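Local coordinates for peptidase M16 inactive domain family protein (PDB 3GWB) that is a peptidase M16 family protein that probably has hydrolase activity and binds a metal ion, though this remains an inference, at residues 342-345 with 346-350; 386-389 with 390-394. One frame throughout, in Å; residues are numbered along the deposited sequence.

Contact 1 of 2, residues 342-345 with 346-350; sequences PTQK and ELDDA
Thr343 and Glu346 face each other across the first turn of helix 344-356, each side chain bonding to the other's backbone N-H. The Thr343 hydroxyl sits between its own backbone N and carbonyl carbon (chi1 60°), which turns OG1 toward the helix start, where it accepts from Glu346 N at 3.3 Å. In return Glu346 reaches back over the turn: CG lies beside its backbone N, the chain runs straight on from there (chi2 -179°), and OE1 takes the N-H of Thr343 at 2.9 Å. That bond is nearly linear and meets OE1 on its anti side, a little out of the carboxylate plane. Glu346 CG comes within 3.0 Å of Thr343 OG1. This reciprocal pair is a capping box, with Thr343 as N-cap, and it gives side-chain partners to N-H groups at the helix start, where the preceding turn is missing. The same Glu346 OE1 also forms a salt bridge with Arg284, so one oxygen ties the cap to helix 284-292, and it lies 3.2 Å from Pro342 CA. The helical i, i+4 bonds start with Leu347 N to Thr343 O at 3.0 Å. Gln344, bent at chi2, lies side by side with Leu347, its NE2 4.1 Å from Leu347 CD2. Leu347 is buried, packing on Val397 and Val400 of helix 397-407, while Pro342 and Glu346 touch Ile275 of helix 266-277.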
loop_
_atom_site.group_PDB
_atom_site.type_symbol
_atom_site.label_atom_id
_atom_site.label_comp_id
_atom_site.label_asym_id
_atom_site.label_seq_id
_atom_site.Cartn_x
_atom_site.Cartn_y
_atom_site.Cartn_z
ATOM N N PRO A 342 -21.813 -10.249 25.801
ATOM C CA PRO A 342 -21.012 -11.372 25.317
ATOM C C PRO A 342 -21.050 -12.544 26.296
ATOM O O PRO A 342 -21.328 -12.356 27.475
ATOM C CB PRO A 342 -19.626 -10.760 25.210
ATOM C CG PRO A 342 -19.588 -9.892 26.418
ATOM C CD PRO A 342 -20.950 -9.214 26.402
ATOM N N THR A 343 -20.772 -13.745 25.799
ATOM C CA THR A 343 -20.752 -14.940 26.643
ATOM C C THR A 343 -19.368 -15.044 27.273
ATOM O O THR A 343 -18.418 -14.453 26.759
ATOM C CB THR A 343 -20.995 -16.210 25.816
ATOM O OG1 THR A 343 -19.965 -16.338 24.828
ATOM C CG2 THR A 343 -22.351 -16.146 25.126
ATOM N N GLN A 344 -19.256 -15.785 28.377
ATOM C CA GLN A 344 -17.973 -15.971 29.055
ATOM C C GLN A 344 -16.921 -16.450 28.073
ATOM O O GLN A 344 -15.787 -15.979 28.089
ATOM C CB GLN A 344 -18.080 -17.010 30.175
ATOM C CG GLN A 344 -18.316 -16.438 31.551
ATOM C CD GLN A 344 -17.340 -15.331 31.901
ATOM O OE1 GLN A 344 -16.123 -15.492 31.794
ATOM N NE2 GLN A 344 -17.874 -14.199 32.329
ATOM N N LYS A 345 -17.299 -17.399 27.226
ATOM C CA LYS A 345 -16.373 -17.939 26.243
ATOM C C LYS A 345 -15.821 -16.825 25.364
ATOM O O LYS A 345 -14.604 -16.699 25.211
ATOM C CB LYS A 345 -17.066 -18.991 25.374
ATOM C CG LYS A 345 -16.177 -19.544 24.265
ATOM C CD LYS A 345 -16.870 -20.644 23.469
ATOM C CE LYS A 345 -18.116 -20.132 22.750
ATOM N NZ LYS A 345 -17.819 -19.030 21.781
ATOM N N GLU A 346 -16.717 -16.018 24.795
ATOM C CA GLU A 346 -16.315 -14.911 23.929
ATOM C C GLU A 346 -15.381 -13.948 24.636
ATOM O O GLU A 346 -14.407 -13.479 24.050
ATOM C CB GLU A 346 -17.537 -14.131 23.437
ATOM C CG GLU A 346 -18.502 -14.951 22.610
ATOM C CD GLU A 346 -19.690 -14.139 22.125
ATOM O OE1 GLU A 346 -20.335 -13.479 22.966
ATOM O OE2 GLU A 346 -19.983 -14.171 20.905
ATOM N N LEU A 347 -15.687 -13.644 25.892
ATOM C CA LEU A 347 -14.874 -12.723 26.671
ATOM C C LEU A 347 -13.464 -13.272 26.898
ATOM O O LEU A 347 -12.480 -12.550 26.733
ATOM C CB LEU A 347 -15.540 -12.438 28.019
ATOM C CG LEU A 347 -14.826 -11.440 28.932
ATOM C CD1 LEU A 347 -15.127 -10.026 28.461
ATOM C CD2 LEU A 347 -15.296 -11.622 30.369
ATOM N N ASP A 348 -13.364 -14.545 27.269
ATOM C CA ASP A 348 -12.058 -15.153 27.514
ATOM C C ASP A 348 -11.220 -15.234 26.247
ATOM O O ASP A 348 -10.038 -14.891 26.251
ATOM C CB ASP A 348 -12.221 -16.544 28.128
ATOM C CG ASP A 348 -12.678 -16.487 29.571
ATOM O OD1 ASP A 348 -12.111 -15.673 30.336
ATOM O OD2 ASP A 348 -13.595 -17.253 29.942
ATOM N N ASP A 349 -11.838 -15.692 25.165
ATOM C CA ASP A 349 -11.159 -15.790 23.880
ATOM C C ASP A 349 -10.632 -14.413 23.472
ATOM O O ASP A 349 -9.479 -14.276 23.057
ATOM C CB ASP A 349 -12.130 -16.314 22.816
ATOM C CG ASP A 349 -12.479 -17.783 23.015
ATOM O OD1 ASP A 349 -12.480 -18.250 24.179
ATOM O OD2 ASP A 349 -12.766 -18.468 22.006
ATOM N N ALA A 350 -11.472 -13.389 23.603
ATOM C CA ALA A 350 -11.062 -12.035 23.246
ATOM C C ALA A 350 -9.877 -11.587 24.098
ATOM O O ALA A 350 -8.883 -11.083 23.569
ATOM C CB ALA A 350 -12.232 -11.061 23.409
#

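Contact 2 of 2, residues 386-389 with 390-394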
loop_
_atom_site.group_PDB
_atom_site.type_symbol
_atom_site.label_atom_id
_atom_site.label_comp_id
_atom_site.label_asym_id
_atom_site.label_seq_id
_atom_site.Cartn_x
_atom_site.Cartn_y
_atom_site.Cartn_z
ATOM N N GLU A 386 0.165 0.381 30.710
ATOM C CA GLU A 386 0.003 -0.609 31.767
ATOM C C GLU A 386 -1.450 -0.723 32.214
ATOM O O GLU A 386 -1.937 -1.822 32.479
ATOM C CB GLU A 386 0.877 -0.256 32.975
ATOM C CG GLU A 386 2.329 0.056 32.637
ATOM C CD GLU A 386 2.541 1.519 32.285
ATOM O OE1 GLU A 386 2.291 2.380 33.160
ATOM O OE2 GLU A 386 2.958 1.808 31.140
ATOM N N ASP A 387 -2.142 0.409 32.293
ATOM C CA ASP A 387 -3.533 0.406 32.722
ATOM C C ASP A 387 -4.441 -0.285 31.714
ATOM O O ASP A 387 -5.409 -0.945 32.095
ATOM C CB ASP A 387 -4.037 1.835 32.955
ATOM C CG ASP A 387 -3.216 2.587 33.989
ATOM O OD1 ASP A 387 -2.750 1.954 34.964
ATOM O OD2 ASP A 387 -3.048 3.818 33.833
ATOM N N PHE A 388 -4.136 -0.128 30.431
ATOM C CA PHE A 388 -4.951 -0.743 29.397
ATOM C C PHE A 388 -4.943 -2.266 29.516
ATOM O O PHE A 388 -5.990 -2.907 29.423
ATOM C CB PHE A 388 -4.464 -0.331 28.008
ATOM C CG PHE A 388 -5.304 -0.879 26.899
ATOM C CD1 PHE A 388 -6.535 -0.306 26.592
ATOM C CD2 PHE A 388 -4.895 -2.008 26.199
ATOM C CE1 PHE A 388 -7.352 -0.859 25.608
ATOM C CE2 PHE A 388 -5.702 -2.568 25.216
ATOM C CZ PHE A 388 -6.932 -1.993 24.917
HETATM N N MSE A 389 -3.762 -2.841 29.718
HETATM C CA MSE A 389 -3.632 -4.292 29.857
HETATM C C MSE A 389 -4.345 -4.800 31.094
HETATM O O MSE A 389 -5.140 -5.732 31.024
HETATM C CB MSE A 389 -2.165 -4.703 29.950
HETATM C CG MSE A 389 -1.512 -4.998 28.620
HETATM SE SE MSE A 389 -1.485 -3.566 27.555
HETATM C CE MSE A 389 -1.086 -4.320 25.949
ATOM N N ARG A 390 -4.042 -4.188 32.230
ATOM C CA ARG A 390 -4.648 -4.586 33.490
ATOM C C ARG A 390 -6.167 -4.567 33.377
ATOM O O ARG A 390 -6.823 -5.587 33.587
ATOM C CB ARG A 390 -4.199 -3.646 34.614
ATOM C CG ARG A 390 -4.600 -4.118 36.005
ATOM C CD ARG A 390 -4.161 -3.150 37.099
ATOM N NE ARG A 390 -4.838 -1.860 37.000
ATOM C CZ ARG A 390 -4.254 -0.738 36.592
ATOM N NH1 ARG A 390 -2.974 -0.744 36.246
ATOM N NH2 ARG A 390 -4.955 0.386 36.526
ATOM N N GLN A 391 -6.715 -3.406 33.030
ATOM C CA GLN A 391 -8.157 -3.238 32.899
ATOM C C GLN A 391 -8.790 -4.208 31.907
ATOM O O GLN A 391 -9.813 -4.826 32.208
ATOM C CB GLN A 391 -8.485 -1.797 32.498
ATOM C CG GLN A 391 -8.177 -0.773 33.580
ATOM C CD GLN A 391 -8.525 0.645 33.164
ATOM O OE1 GLN A 391 -9.636 0.915 32.699
ATOM N NE2 GLN A 391 -7.578 1.560 33.337
ATOM N N SER A 392 -8.188 -4.341 30.730
ATOM C CA SER A 392 -8.719 -5.243 29.714
ATOM C C SER A 392 -8.871 -6.665 30.240
ATOM O O SER A 392 -9.962 -7.237 30.199
ATOM C CB SER A 392 -7.814 -5.252 28.480
ATOM O OG SER A 392 -7.904 -4.027 27.773
ATOM N N GLN A 393 -7.774 -7.229 30.734
ATOM C CA GLN A 393 -7.783 -8.588 31.262
ATOM C C GLN A 393 -8.728 -8.782 32.454
ATOM O O GLN A 393 -9.068 -9.909 32.795
ATOM C CB GLN A 393 -6.366 -9.003 31.671
ATOM C CG GLN A 393 -5.367 -9.076 30.524
ATOM C CD GLN A 393 -5.799 -10.032 29.426
ATOM O OE1 GLN A 393 -6.156 -11.180 29.692
ATOM N NE2 GLN A 393 -5.761 -9.563 28.182
ATOM N N GLU A 394 -9.159 -7.691 33.078
ATOM C CA GLU A 394 -10.041 -7.789 34.238
ATOM C C GLU A 394 -11.529 -7.537 33.998
ATOM O O GLU A 394 -12.350 -7.726 34.902
ATOM C CB GLU A 394 -9.530 -6.860 35.340
ATOM C CG GLU A 394 -8.313 -7.422 36.065
ATOM C CD GLU A 394 -7.687 -6.438 37.033
ATOM O OE1 GLU A 394 -8.438 -5.728 37.741
ATOM O OE2 GLU A 394 -6.438 -6.386 37.096
#
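Phe388 lays one face of its ring beneath the hydroxyl of Ser392, whose OG stands 3.6 Å above the plane and over the ring centre. The two are an i, i+4 pair on the alpha-helix 384-394, and the serine also turns back on the helix backbone: with OG beside its own N (chi1 -71°), the Ser392 hydroxyl donates through OG to Phe388 O at 2.8 Å. Ser392 N bonds to that same carbonyl, Phe388 O, at 2.9 Å, the two donors arriving from opposite faces of its plane, so a single oxygen takes both a helical and a side-chain bond. The ring reaches Tyr266 and Ala267 of helix 266-277, and Ser392 touches Ala267 too. The selenium of the selenomethionine Met389 lies at the ring edge, in its plane.

Asp387 and Arg390, also on this helix, run alongside each other, pointing the same way, and form an i, i+3 salt bridge. Arg390 bends at chi3 (65°), which folds the guanidinium back along the helix so that its end nitrogens straddle one carboxylate oxygen. The other, OD2, is held by Ser383. The carboxylate and guanidinium planes stand 71° apart, and Asp387 OD1 lies near the guanidinium plane, taking Arg390 NH1 at 3.0 Å on its anti lone pair and Arg390 NH2 at 3.1 Å from above the carboxylate plane.

In the fold
Two helices of the same chain give two versions of one principle: side chains about a turn apart bonding to the backbone, as in the capping box and the Ser392 hydroxyl, or to each other. Contact 1 does so at the N-terminus of helix 344-356, contact 2 along helix 384-394. The centres lie 16 Å apart and the nearest atoms about 6 Å, so the two do not touch, but helix 266-277 meets both: Ile275 and Leu271 serve contact 1, Tyr266 and Ala267 contact 2. Helix 344-356 also bridges them, since its Lys351 bonds to the carbonyls of Ser392 and Gln393. The centre of contact 1 lies about 27 Å, and that of contact 2 about 22 Å, from the centre of the chain.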